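Local coordinates for rhogap protein (Gallus gallus, PDB 1F7C) that stimulates GTP hydrolysis by the Rho-family GTPases RhoA and Cdc42, acting here through its all-helical RhoGAP (BH) domain, at residues D34-G37 and F38-K42; T86-C89 and A90-I94; S99-K102 and T103-M107; S135-H138 and S139-R143; Q201-V204 and I205-I209. All coordinates share one frame; numbering follows the deposited sequence.

Interaction 1 (D34-G37 and F38-K42); sequences DSIG and FSIIK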
loop_
_atom_site.group_PDB
_atom_site.type_symbol
_atom_site.label_atom_id
_atom_site.label_comp_id
_atom_site.label_asym_id
_atom_site.label_seq_id
_atom_site.Cartn_x
_atom_site.Cartn_y
_atom_site.Cartn_z
ATOM N N ASP A 34 13.849 1.492 -7.046
ATOM C CA ASP A 34 14.947 0.664 -7.533
ATOM C C ASP A 34 14.946 -0.675 -6.790
ATOM O O ASP A 34 14.057 -0.937 -5.981
ATOM C CB ASP A 34 16.269 1.388 -7.312
ATOM C CG ASP A 34 16.533 1.666 -5.854
ATOM O OD1 ASP A 34 15.560 1.954 -5.122
ATOM O OD2 ASP A 34 17.711 1.608 -5.445
ATOM N N SER A 35 15.937 -1.518 -7.054
ATOM C CA SER A 35 16.000 -2.813 -6.388
ATOM C C SER A 35 16.058 -2.666 -4.866
ATOM O O SER A 35 15.661 -3.572 -4.135
ATOM C CB SER A 35 17.205 -3.618 -6.887
ATOM O OG SER A 35 18.413 -2.921 -6.656
ATOM N N ILE A 36 16.545 -1.528 -4.383
ATOM C CA ILE A 36 16.617 -1.315 -2.946
ATOM C C ILE A 36 15.200 -1.155 -2.394
ATOM O O ILE A 36 14.873 -1.684 -1.330
ATOM C CB ILE A 36 17.446 -0.063 -2.608
ATOM C CG1 ILE A 36 18.880 -0.240 -3.107
ATOM C CG2 ILE A 36 17.450 0.176 -1.105
ATOM C CD1 ILE A 36 19.617 -1.391 -2.462
ATOM N N GLY A 37 14.366 -0.427 -3.134
ATOM C CA GLY A 37 12.988 -0.216 -2.732
ATOM C C GLY A 37 12.205 -1.520 -2.639
ATOM O O GLY A 37 11.554 -1.773 -1.629
ATOM N N PHE A 38 12.254 -2.345 -3.683
ATOM C CA PHE A 38 11.549 -3.623 -3.661
ATOM C C PHE A 38 12.097 -4.511 -2.552
ATOM O O PHE A 38 11.381 -5.344 -2.006
ATOM C CB PHE A 38 11.689 -4.360 -4.990
ATOM C CG PHE A 38 10.813 -3.818 -6.078
ATOM C CD1 PHE A 38 11.145 -2.636 -6.741
ATOM C CD2 PHE A 38 9.651 -4.487 -6.446
ATOM C CE1 PHE A 38 10.328 -2.132 -7.756
ATOM C CE2 PHE A 38 8.826 -3.990 -7.460
ATOM C CZ PHE A 38 9.168 -2.810 -8.115
ATOM N N SER A 39 13.375 -4.335 -2.240
ATOM C CA SER A 39 14.029 -5.097 -1.190
ATOM C C SER A 39 13.408 -4.708 0.155
ATOM O O SER A 39 13.039 -5.558 0.964
ATOM C CB SER A 39 15.526 -4.779 -1.190
ATOM O OG SER A 39 16.175 -5.314 -0.050
ATOM N N ILE A 40 13.292 -3.406 0.374
ATOM C CA ILE A 40 12.712 -2.878 1.598
ATOM C C ILE A 40 11.276 -3.367 1.779
ATOM O O ILE A 40 10.904 -3.829 2.855
ATOM C CB ILE A 40 12.737 -1.331 1.579
ATOM C CG1 ILE A 40 14.192 -0.849 1.622
ATOM C CG2 ILE A 40 11.937 -0.770 2.748
ATOM C CD1 ILE A 40 14.340 0.653 1.750
ATOM N N ILE A 41 10.475 -3.266 0.727
ATOM C CA ILE A 41 9.094 -3.705 0.788
ATOM C C ILE A 41 8.970 -5.196 1.093
ATOM O O ILE A 41 8.174 -5.592 1.943
ATOM C CB ILE A 41 8.366 -3.408 -0.526
ATOM C CG1 ILE A 41 8.224 -1.900 -0.697
ATOM C CG2 ILE A 41 6.994 -4.075 -0.530
ATOM C CD1 ILE A 41 7.361 -1.259 0.357
ATOM N N LYS A 42 9.751 -6.017 0.397
ATOM C CA LYS A 42 9.716 -7.457 0.609
ATOM C C LYS A 42 10.158 -7.863 2.018
ATOM O O LYS A 42 9.551 -8.729 2.633
ATOM C CB LYS A 42 10.579 -8.171 -0.434
ATOM C CG LYS A 42 9.975 -8.149 -1.819
ATOM C CD LYS A 42 10.805 -8.931 -2.831
ATOM C CE LYS A 42 12.155 -8.285 -3.079
ATOM N NZ LYS A 42 12.881 -8.962 -4.197
#
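Phe-38 and Asp-34 meet in the first turn of helix 35-51, where an N-terminal cap shows how a helix is started and how its first side chains are laid out. Asp-34 is the N-cap residue. Its carboxylate reaches forward over the first turn, and OD1 accepts a weak bond from Gly-37 N, 3.3 Å away, so a first-turn N-H, which has no carbonyl four residues back within the helix, finds an acceptor. The backbone O of the same residue accepts from Phe-38 N, while the ring of Phe-38 presents its edge to that oxygen: CD1 lies 3.5 Å from Asp-34 O, close to the ring plane. With CG set beside its own backbone N (chi1 -77°), the ring leans back toward the start of the helix and meets Gln-150 and Met-151 of helix 146-164.

On another side of the turn, Ile-36 and Ile-40 stand one turn apart. Ile-40 runs its CG1 branch over the carbonyl of Ile-36, with CG1 3.1 Å from Ile-36 O, and its CD1 end touches the CG2 methyl of Ile-36 at 4.2 Å. That end also reaches Tyr-104 of helix 94-106, which links the start of this helix to the interior of the RhoGAP domain. Ser-39, between these two sides, brings its CB against the carbonyls of Ser-35 and Ile-36. Gly-37 is buried, and its carbonyl carries the pattern onward: Ile-41 N reaches Gly-37 O at 3.0 Å with an N-H...O angle of 169°.

Interaction 2 (T86-C89 and A90-I94); sequences TEIC and AEWEI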
loop_
_atom_site.group_PDB
_atom_site.type_symbol
_atom_site.label_atom_id
_atom_site.label_comp_id
_atom_site.label_asym_id
_atom_site.label_seq_id
_atom_site.Cartn_x
_atom_site.Cartn_y
_atom_site.Cartn_z
ATOM N N THR A 86 18.884 -11.337 3.267
ATOM C CA THR A 86 18.751 -11.264 4.715
ATOM C C THR A 86 17.296 -11.015 5.123
ATOM O O THR A 86 16.418 -10.849 4.276
ATOM C CB THR A 86 19.649 -10.136 5.294
ATOM O OG1 THR A 86 20.067 -10.494 6.616
ATOM C CG2 THR A 86 18.889 -8.807 5.354
ATOM N N GLU A 87 17.056 -10.993 6.428
ATOM C CA GLU A 87 15.727 -10.759 6.973
ATOM C C GLU A 87 15.849 -9.909 8.225
ATOM O O GLU A 87 16.822 -10.026 8.966
ATOM C CB GLU A 87 15.046 -12.090 7.304
ATOM C CG GLU A 87 14.395 -12.753 6.099
ATOM C CD GLU A 87 13.934 -14.171 6.381
ATOM O OE1 GLU A 87 13.252 -14.386 7.408
ATOM O OE2 GLU A 87 14.248 -15.069 5.567
ATOM N N ILE A 88 14.862 -9.051 8.456
ATOM C CA ILE A 88 14.877 -8.176 9.617
ATOM C C ILE A 88 14.990 -8.970 10.915
ATOM O O ILE A 88 14.336 -10.002 11.085
ATOM C CB ILE A 88 13.610 -7.299 9.663
ATOM C CG1 ILE A 88 13.473 -6.524 8.346
ATOM C CG2 ILE A 88 13.684 -6.337 10.839
ATOM C CD1 ILE A 88 12.266 -5.614 8.284
ATOM N N CYS A 89 15.829 -8.483 11.826
ATOM C CA CYS A 89 16.049 -9.135 13.118
ATOM C C CYS A 89 14.846 -9.001 14.049
ATOM O O CYS A 89 14.082 -8.042 13.971
ATOM C CB CYS A 89 17.285 -8.534 13.801
ATOM S SG CYS A 89 17.755 -9.332 15.358
ATOM N N ALA A 90 14.700 -9.977 14.938
ATOM C CA ALA A 90 13.607 -9.994 15.899
ATOM C C ALA A 90 13.690 -8.822 16.866
ATOM O O ALA A 90 12.721 -8.495 17.544
ATOM C CB ALA A 90 13.612 -11.307 16.669
ATOM N N GLU A 91 14.856 -8.188 16.927
ATOM C CA GLU A 91 15.066 -7.049 17.816
ATOM C C GLU A 91 14.177 -5.878 17.416
ATOM O O GLU A 91 13.946 -4.958 18.205
ATOM C CB GLU A 91 16.532 -6.612 17.775
ATOM C CG GLU A 91 17.491 -7.637 18.366
ATOM C CD GLU A 91 18.945 -7.339 18.045
ATOM O OE1 GLU A 91 19.385 -6.187 18.273
ATOM O OE2 GLU A 91 19.646 -8.261 17.569
ATOM N N TRP A 92 13.676 -5.921 16.186
ATOM C CA TRP A 92 12.820 -4.860 15.660
ATOM C C TRP A 92 11.328 -5.076 15.913
ATOM O O TRP A 92 10.769 -6.113 15.564
ATOM C CB TRP A 92 13.072 -4.698 14.159
ATOM C CG TRP A 92 14.442 -4.176 13.833
ATOM C CD1 TRP A 92 15.454 -4.853 13.210
ATOM C CD2 TRP A 92 14.954 -2.866 14.126
ATOM N NE1 TRP A 92 16.564 -4.044 13.095
ATOM C CE2 TRP A 92 16.283 -2.820 13.648
ATOM C CE3 TRP A 92 14.417 -1.727 14.745
ATOM C CZ2 TRP A 92 17.085 -1.676 13.772
ATOM C CZ3 TRP A 92 15.213 -0.593 14.868
ATOM C CH2 TRP A 92 16.531 -0.577 14.383
ATOM N N GLU A 93 10.691 -4.081 16.520
ATOM C CA GLU A 93 9.265 -4.140 16.819
ATOM C C GLU A 93 8.442 -4.076 15.534
ATOM O O GLU A 93 8.852 -3.444 14.558
ATOM C CB GLU A 93 8.886 -2.978 17.733
ATOM C CG GLU A 93 9.650 -2.973 19.043
ATOM C CD GLU A 93 9.418 -1.709 19.851
ATOM O OE1 GLU A 93 8.266 -1.476 20.289
ATOM O OE2 GLU A 93 10.392 -0.945 20.043
ATOM N N ILE A 94 7.284 -4.733 15.543
ATOM C CA ILE A 94 6.392 -4.753 14.389
ATOM C C ILE A 94 5.932 -3.328 14.039
ATOM O O ILE A 94 5.914 -2.948 12.868
ATOM C CB ILE A 94 5.145 -5.660 14.658
ATOM C CG1 ILE A 94 5.552 -7.143 14.677
ATOM C CG2 ILE A 94 4.082 -5.420 13.596
ATOM C CD1 ILE A 94 6.054 -7.675 13.347
#
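Cys-89 and Trp-92 are the ends of a type I beta turn, closed by a backbone bond in which Trp-92 N reaches Cys-89 O at 3.1 Å, standing 48° out of the carbonyl plane. The turn lies at the surface, in the loop between helices 65-76 and 94-106.

A second bond reinforces it from the side chain. The thiol of Cys-89, held opposite its own backbone N (chi1 -176°), swings forward over the turn, and SG accepts from Glu-91 N at 3.5 Å along an almost straight N-H...S line of 168°. Glu-91 then lays its extended chain alongside the sulfur: CG passes SG at 3.5 Å, and OE2 comes to 3.1 Å from it.

Among the side chains, Ile-88 and Trp-92 cross at about a right angle. The CG2 methyl of Ile-88 comes to 3.3 Å from CD1 of the Trp-92 indole, while CB of Trp-92 rests near Cys-89 O. Trp-92 also touches Arg-67, Lys-70, Leu-71 and Ile-74 of helix 65-76, and Ile-97 of helix 94-106 touches both Ile-88 and Trp-92.

The chemistry is thus divided between polar bonds that fix the bend and an apolar pair that fastens it to two helices. With a carboxylate so near, the thiol would probably tend to stay protonated.

Interaction 3 (S99-K102 and T103-M107); sequences SALK and TYLRM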
loop_
_atom_site.group_PDB
_atom_site.type_symbol
_atom_site.label_atom_id
_atom_site.label_comp_id
_atom_site.label_asym_id
_atom_site.label_seq_id
_atom_site.Cartn_x
_atom_site.Cartn_y
_atom_site.Cartn_z
ATOM N N SER A 99 5.904 0.971 10.196
ATOM C CA SER A 99 6.095 2.404 10.041
ATOM C C SER A 99 7.199 2.661 9.021
ATOM O O SER A 99 7.128 3.616 8.251
ATOM C CB SER A 99 6.433 3.051 11.385
ATOM O OG SER A 99 5.250 3.261 12.142
ATOM N N ALA A 100 8.201 1.787 9.000
ATOM C CA ALA A 100 9.294 1.924 8.056
ATOM C C ALA A 100 8.729 1.828 6.650
ATOM O O ALA A 100 9.081 2.615 5.768
ATOM C CB ALA A 100 10.325 0.834 8.278
ATOM N N LEU A 101 7.844 0.854 6.448
ATOM C CA LEU A 101 7.227 0.642 5.153
ATOM C C LEU A 101 6.421 1.859 4.696
ATOM O O LEU A 101 6.511 2.265 3.536
ATOM C CB LEU A 101 6.337 -0.607 5.199
ATOM C CG LEU A 101 5.609 -1.003 3.913
ATOM C CD1 LEU A 101 5.411 -2.507 3.879
ATOM C CD2 LEU A 101 4.276 -0.283 3.817
ATOM N N LYS A 102 5.643 2.449 5.598
ATOM C CA LYS A 102 4.837 3.610 5.231
ATOM C C LYS A 102 5.663 4.870 4.939
ATOM O O LYS A 102 5.375 5.595 3.985
ATOM C CB LYS A 102 3.799 3.916 6.320
ATOM C CG LYS A 102 2.822 2.782 6.593
ATOM C CD LYS A 102 1.593 3.261 7.344
ATOM C CE LYS A 102 1.950 3.924 8.659
ATOM N NZ LYS A 102 0.765 4.576 9.296
ATOM N N THR A 103 6.681 5.140 5.749
ATOM C CA THR A 103 7.501 6.326 5.517
ATOM C C THR A 103 8.299 6.194 4.215
ATOM O O THR A 103 8.505 7.186 3.517
ATOM C CB THR A 103 8.459 6.612 6.705
ATOM O OG1 THR A 103 9.437 5.574 6.801
ATOM C CG2 THR A 103 7.680 6.689 8.009
ATOM N N TYR A 104 8.735 4.979 3.884
ATOM C CA TYR A 104 9.465 4.753 2.639
ATOM C C TYR A 104 8.574 5.145 1.463
ATOM O O TYR A 104 9.048 5.702 0.475
ATOM C CB TYR A 104 9.856 3.282 2.476
ATOM C CG TYR A 104 10.168 2.909 1.034
ATOM C CD1 TYR A 104 11.419 3.177 0.472
ATOM C CD2 TYR A 104 9.189 2.351 0.214
ATOM C CE1 TYR A 104 11.686 2.902 -0.874
ATOM C CE2 TYR A 104 9.440 2.074 -1.137
ATOM C CZ TYR A 104 10.691 2.354 -1.673
ATOM O OH TYR A 104 10.929 2.110 -3.010
ATOM N N LEU A 105 7.286 4.834 1.573
ATOM C CA LEU A 105 6.327 5.149 0.526
ATOM C C LEU A 105 6.077 6.651 0.395
ATOM O O LEU A 105 5.809 7.148 -0.699
ATOM C CB LEU A 105 5.005 4.421 0.784
ATOM C CG LEU A 105 5.011 2.918 0.500
ATOM C CD1 LEU A 105 3.692 2.295 0.930
ATOM C CD2 LEU A 105 5.244 2.694 -0.988
ATOM N N ARG A 106 6.161 7.367 1.511
ATOM C CA ARG A 106 5.956 8.806 1.501
ATOM C C ARG A 106 7.227 9.551 1.067
ATOM O O ARG A 106 7.190 10.751 0.797
ATOM C CB ARG A 106 5.499 9.273 2.884
ATOM C CG ARG A 106 4.106 8.767 3.254
ATOM C CD ARG A 106 3.454 9.647 4.312
ATOM N NE ARG A 106 4.111 9.536 5.612
ATOM C CZ ARG A 106 3.823 8.610 6.521
ATOM N NH1 ARG A 106 2.881 7.707 6.279
ATOM N NH2 ARG A 106 4.482 8.589 7.674
ATOM N N MET A 107 8.340 8.824 0.989
ATOM C CA MET A 107 9.627 9.384 0.583
ATOM C C MET A 107 9.885 9.258 -0.915
ATOM O O MET A 107 10.922 9.699 -1.409
ATOM C CB MET A 107 10.771 8.689 1.317
ATOM C CG MET A 107 11.018 9.166 2.726
ATOM S SD MET A 107 12.292 8.162 3.508
ATOM C CE MET A 107 13.686 8.388 2.385
#
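Thr-103 and Ala-100 are joined by a side-chain bond in the last turns of helix 94-106, where a hydroxyl shares a carbonyl with the main chain. Thr-103 OG1 sits between its own backbone N and carbonyl carbon (chi1 67°), which turns it back along the helix to donate to Ala-100 O at 3.2 Å. Tyr-104 N, 3.0 Å from that oxygen, arrives from the same face of the carbonyl plane, so two donors grip one acceptor. The CG2 methyl of Thr-103 meanwhile lies 3.1 Å from Ser-99 O.

Apolar contact is made on the buried side. Leu-101 and Leu-105 lie side by side and point the same way, with CD2 of Leu-101 3.9 Å from CD1 of Leu-105. Leu-101 packs on Ile-41, Cys-44 and Ile-45 of helix 35-51, whereas Leu-105 meets Thr-183 and Leu-184 of helix 173-184. The phenol of Tyr-104 is tied by its OH to Gln-32 O.

The cationic pair forms a third group. Arg-106 bends at chi3, so that one face of its guanidinium looks onto Lys-102 O, and NH1 comes to 3.9 Å from Lys-102 CB. Lys-102 NZ stands 4.8 Å from Arg-106 NH1 and bonds to Tyr-59 O.

That bond ties the helix to the segment carrying Arg-60, the predicted arginine finger, whose side chain is about 6 Å from that of Lys-102. Lys-102 and Arg-106, so close together, would probably raise the local positive potential, which the Tyr-59 carbonyl may temper by holding the ammonium.

Interaction 4 (S135-H138 and S139-R143); sequences SEIH and SLVHR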
loop_
_atom_site.group_PDB
_atom_site.type_symbol
_atom_site.label_atom_id
_atom_site.label_comp_id
_atom_site.label_asym_id
_atom_site.label_seq_id
_atom_site.Cartn_x
_atom_site.Cartn_y
_atom_site.Cartn_z
ATOM N N SER A 135 -13.503 -2.597 -13.427
ATOM C CA SER A 135 -13.017 -2.653 -14.807
ATOM C C SER A 135 -12.096 -1.489 -15.149
ATOM O O SER A 135 -11.002 -1.691 -15.666
ATOM C CB SER A 135 -14.198 -2.647 -15.775
ATOM O OG SER A 135 -15.255 -3.430 -15.262
ATOM N N GLU A 136 -12.552 -0.270 -14.873
ATOM C CA GLU A 136 -11.757 0.931 -15.150
ATOM C C GLU A 136 -10.452 0.952 -14.372
ATOM O O GLU A 136 -9.401 1.280 -14.920
ATOM C CB GLU A 136 -12.558 2.199 -14.825
ATOM C CG GLU A 136 -13.383 2.711 -15.997
ATOM C CD GLU A 136 -12.517 3.163 -17.170
ATOM O OE1 GLU A 136 -13.082 3.410 -18.259
ATOM O OE2 GLU A 136 -11.279 3.283 -17.007
ATOM N N ILE A 137 -10.527 0.605 -13.093
ATOM C CA ILE A 137 -9.349 0.582 -12.249
ATOM C C ILE A 137 -8.419 -0.519 -12.739
ATOM O O ILE A 137 -7.202 -0.340 -12.786
ATOM C CB ILE A 137 -9.757 0.375 -10.769
ATOM C CG1 ILE A 137 -10.434 1.657 -10.270
ATOM C CG2 ILE A 137 -8.538 0.027 -9.914
ATOM C CD1 ILE A 137 -10.997 1.601 -8.873
ATOM N N HIS A 138 -8.999 -1.650 -13.129
ATOM C CA HIS A 138 -8.218 -2.773 -13.635
ATOM C C HIS A 138 -7.404 -2.307 -14.844
ATOM O O HIS A 138 -6.195 -2.514 -14.914
ATOM C CB HIS A 138 -9.142 -3.923 -14.045
ATOM C CG HIS A 138 -8.417 -5.147 -14.515
ATOM N ND1 HIS A 138 -9.062 -6.221 -15.085
ATOM C CD2 HIS A 138 -7.102 -5.474 -14.482
ATOM C CE1 HIS A 138 -8.179 -7.158 -15.383
ATOM N NE2 HIS A 138 -6.982 -6.729 -15.027
ATOM N N SER A 139 -8.086 -1.683 -15.796
ATOM C CA SER A 139 -7.444 -1.163 -16.991
ATOM C C SER A 139 -6.388 -0.103 -16.654
ATOM O O SER A 139 -5.316 -0.056 -17.268
ATOM C CB SER A 139 -8.492 -0.554 -17.915
ATOM O OG SER A 139 -7.854 0.181 -18.938
ATOM N N LEU A 140 -6.691 0.749 -15.679
ATOM C CA LEU A 140 -5.752 1.791 -15.271
ATOM C C LEU A 140 -4.485 1.213 -14.647
ATOM O O LEU A 140 -3.400 1.764 -14.817
ATOM C CB LEU A 140 -6.416 2.759 -14.285
ATOM C CG LEU A 140 -7.426 3.731 -14.910
ATOM C CD1 LEU A 140 -8.153 4.495 -13.812
ATOM C CD2 LEU A 140 -6.702 4.701 -15.838
ATOM N N VAL A 141 -4.616 0.110 -13.919
ATOM C CA VAL A 141 -3.456 -0.500 -13.293
ATOM C C VAL A 141 -2.510 -1.073 -14.332
ATOM O O VAL A 141 -1.290 -1.020 -14.164
ATOM C CB VAL A 141 -3.856 -1.630 -12.309
ATOM C CG1 VAL A 141 -2.612 -2.409 -11.869
ATOM C CG2 VAL A 141 -4.571 -1.037 -11.093
ATOM N N HIS A 142 -3.062 -1.623 -15.406
ATOM C CA HIS A 142 -2.225 -2.211 -16.442
ATOM C C HIS A 142 -1.553 -1.206 -17.361
ATOM O O HIS A 142 -0.736 -1.575 -18.202
ATOM C CB HIS A 142 -3.015 -3.245 -17.251
ATOM C CG HIS A 142 -2.963 -4.610 -16.650
ATOM N ND1 HIS A 142 -3.613 -4.929 -15.475
ATOM C CD2 HIS A 142 -2.241 -5.705 -16.990
ATOM C CE1 HIS A 142 -3.289 -6.157 -15.116
ATOM N NE2 HIS A 142 -2.457 -6.651 -16.017
ATOM N N ARG A 143 -1.886 0.065 -17.177
ATOM C CA ARG A 143 -1.283 1.110 -17.966
ATOM C C ARG A 143 -0.117 1.764 -17.223
ATOM O O ARG A 143 0.651 2.527 -17.806
ATOM C CB ARG A 143 -2.354 2.124 -18.370
ATOM C CG ARG A 143 -3.332 1.515 -19.369
ATOM C CD ARG A 143 -4.187 2.551 -20.047
ATOM N NE ARG A 143 -5.311 2.972 -19.226
ATOM C CZ ARG A 143 -6.025 4.069 -19.455
ATOM N NH1 ARG A 143 -5.723 4.860 -20.479
ATOM N NH2 ARG A 143 -7.050 4.368 -18.670
#
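Successive i to i+4 backbone bonds carry helix 130-141 through Ser-135 to Val-141, and the bond from Val-141 N to Ile-137 O measures 2.9 Å. The last of these bonds is longer: His-142 N lies 3.3 Å from His-138 O, and a weak bond from Val-141 N joins the same acceptor.

His-138 and His-142 are the aromatic pair. Their rings are oblique, with centroids 5.2 Å apart and planes at 77°. CD2 of His-138 approaches ND1 of His-142 at 3.7 Å, and the edge of the His-142 ring also faces His-138 O. Because CG of His-138 is opposite the backbone N (chi1 -177°), its imidazole extends toward the C-terminal tail, where NE2 bonds to Thr-218 O and Pro-220 touches both rings. On the apolar side, CG2 of Ile-137 meets CG2 of Val-141 at 4.3 Å. CG of Leu-140 lies 3.1 Å from the backbone O of Glu-136.

Three helices meet this face: Leu-140 and Ile-137 touch helix 115-125, Ile-137 also packs on helix 198-210, and Val-141 lies against both that helix and Ile-215 and Phe-216 of helix 212-217.

Interaction 5 (Q201-V204 and I205-I209); sequences QNIV and IEILI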
loop_
_atom_site.group_PDB
_atom_site.type_symbol
_atom_site.label_atom_id
_atom_site.label_comp_id
_atom_site.label_asym_id
_atom_site.label_seq_id
_atom_site.Cartn_x
_atom_site.Cartn_y
_atom_site.Cartn_z
ATOM N N GLN A 201 -10.192 8.426 -2.508
ATOM C CA GLN A 201 -8.826 7.937 -2.604
ATOM C C GLN A 201 -8.788 6.643 -1.798
ATOM O O GLN A 201 -8.064 5.704 -2.130
ATOM C CB GLN A 201 -7.842 8.931 -1.996
ATOM C CG GLN A 201 -7.944 10.338 -2.552
ATOM C CD GLN A 201 -6.705 11.162 -2.238
ATOM O OE1 GLN A 201 -6.134 11.062 -1.146
ATOM N NE2 GLN A 201 -6.286 11.986 -3.191
ATOM N N ASN A 202 -9.586 6.604 -0.736
ATOM C CA ASN A 202 -9.665 5.443 0.131
ATOM C C ASN A 202 -10.427 4.284 -0.522
ATOM O O ASN A 202 -10.067 3.127 -0.336
ATOM C CB ASN A 202 -10.311 5.834 1.461
ATOM C CG ASN A 202 -9.532 6.918 2.187
ATOM O OD1 ASN A 202 -8.462 7.331 1.743
ATOM N ND2 ASN A 202 -10.065 7.380 3.313
ATOM N N ILE A 203 -11.465 4.603 -1.291
ATOM C CA ILE A 203 -12.263 3.591 -1.986
ATOM C C ILE A 203 -11.403 2.851 -3.015
ATOM O O ILE A 203 -11.574 1.648 -3.254
ATOM C CB ILE A 203 -13.465 4.234 -2.730
ATOM C CG1 ILE A 203 -14.357 4.986 -1.736
ATOM C CG2 ILE A 203 -14.267 3.171 -3.457
ATOM C CD1 ILE A 203 -14.879 4.126 -0.603
ATOM N N VAL A 204 -10.478 3.584 -3.622
ATOM C CA VAL A 204 -9.590 3.012 -4.616
ATOM C C VAL A 204 -8.745 1.906 -3.966
ATOM O O VAL A 204 -8.630 0.806 -4.511
ATOM C CB VAL A 204 -8.676 4.116 -5.241
ATOM C CG1 VAL A 204 -7.521 3.488 -6.006
ATOM C CG2 VAL A 204 -9.498 4.991 -6.190
ATOM N N ILE A 205 -8.167 2.192 -2.801
ATOM C CA ILE A 205 -7.355 1.195 -2.123
ATOM C C ILE A 205 -8.215 -0.031 -1.771
ATOM O O ILE A 205 -7.776 -1.170 -1.939
ATOM C CB ILE A 205 -6.718 1.772 -0.850
ATOM C CG1 ILE A 205 -5.930 3.046 -1.197
ATOM C CG2 ILE A 205 -5.828 0.725 -0.192
ATOM C CD1 ILE A 205 -4.923 2.904 -2.331
ATOM N N GLU A 206 -9.438 0.215 -1.303
ATOM C CA GLU A 206 -10.352 -0.856 -0.946
ATOM C C GLU A 206 -10.612 -1.770 -2.127
ATOM O O GLU A 206 -10.575 -2.992 -1.993
ATOM C CB GLU A 206 -11.677 -0.293 -0.454
ATOM C CG GLU A 206 -11.629 0.333 0.923
ATOM C CD GLU A 206 -12.998 0.796 1.359
ATOM O OE1 GLU A 206 -13.990 0.264 0.814
ATOM O OE2 GLU A 206 -13.088 1.674 2.241
ATOM N N ILE A 207 -10.887 -1.180 -3.282
ATOM C CA ILE A 207 -11.145 -1.959 -4.480
ATOM C C ILE A 207 -9.925 -2.798 -4.863
ATOM O O ILE A 207 -10.056 -3.948 -5.254
ATOM C CB ILE A 207 -11.526 -1.046 -5.660
ATOM C CG1 ILE A 207 -12.889 -0.400 -5.391
ATOM C CG2 ILE A 207 -11.577 -1.852 -6.950
ATOM C CD1 ILE A 207 -13.236 0.757 -6.328
ATOM N N LEU A 208 -8.738 -2.220 -4.734
ATOM C CA LEU A 208 -7.513 -2.932 -5.074
ATOM C C LEU A 208 -7.221 -4.094 -4.139
ATOM O O LEU A 208 -6.638 -5.093 -4.559
ATOM C CB LEU A 208 -6.325 -1.973 -5.088
ATOM C CG LEU A 208 -6.279 -0.991 -6.265
ATOM C CD1 LEU A 208 -5.041 -0.119 -6.149
ATOM C CD2 LEU A 208 -6.264 -1.755 -7.576
ATOM N N ILE A 209 -7.608 -3.961 -2.872
ATOM C CA ILE A 209 -7.393 -5.023 -1.890
ATOM C C ILE A 209 -8.378 -6.174 -2.149
ATOM O O ILE A 209 -7.988 -7.338 -2.205
ATOM C CB ILE A 209 -7.591 -4.506 -0.436
ATOM C CG1 ILE A 209 -6.488 -3.502 -0.086
ATOM C CG2 ILE A 209 -7.585 -5.677 0.558
ATOM C CD1 ILE A 209 -6.698 -2.801 1.246
#
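Ile-203 and Ile-207, a turn apart on helix 198-210, illustrate how two residues of one kind can use different rotamers to meet. Ile-203 has both torsions near -60°, which bends its CD1 branch toward Glu-206, while its CG2 methyl stands opposite the backbone N and points along the helix. Ile-207 instead keeps its CG1 branch extended (chi2 167°) and sends it back over the preceding turn. Its CG1 skims Ile-203 O at 3.2 Å, and its CD1 end lands 3.9 Å from CG2 of Ile-203.

Glu-206 also crosses Ile-203 at a slant, though more loosely: OE2 is 4.2 Å from Ile-203 CD1. The aliphatic part of the glutamate does the closer packing, its CG resting 3.4 Å from Asn-202 O.

Val-204 and Leu-208 form the next pair. CG1 of Val-204 meets the CD1 methyl of Leu-208 at 4.4 Å, while CG of Leu-208 sits 3.4 Å from Val-204 O. Ile-205 lays its CG1 against Gln-201 O at 3.5 Å and turns to Leu-184 of helix 173-184.

Three backbone bonds of ordinary helical geometry, from Glu-206, Ile-207 and Leu-208 to the residues four earlier, hold these side chains in step. Ile-207 and Leu-208 face helix 130-141, while Leu-208 and Ile-209 reach Met-156 of helix 146-164. A helix that packs on several others through branched aliphatic residues, with no strand nearby, suits the all-helical fold of the RhoGAP domain.

How the interactions relate
All five contacts are local, yet their chemistry follows their place in the domain. Interaction 3 is the most buried and the one near the arginine finger, and it adds a shared carbonyl and a cationic pair to its leucines. Interaction 1 caps a helix that packs on it, with Tyr-104 OH against Gly-37 and Ile-41 against Leu-101. Interactions 4 and 5, on the other side of the chain's centre from interaction 3, meet through Ile-137, Ile-207 and Leu-208; there interaction 4 is marked by imidazoles and interaction 5 by aliphatic branches. Interaction 2 is the surface member, a turn outside any helix, its centre about 35 Å from that of interaction 4.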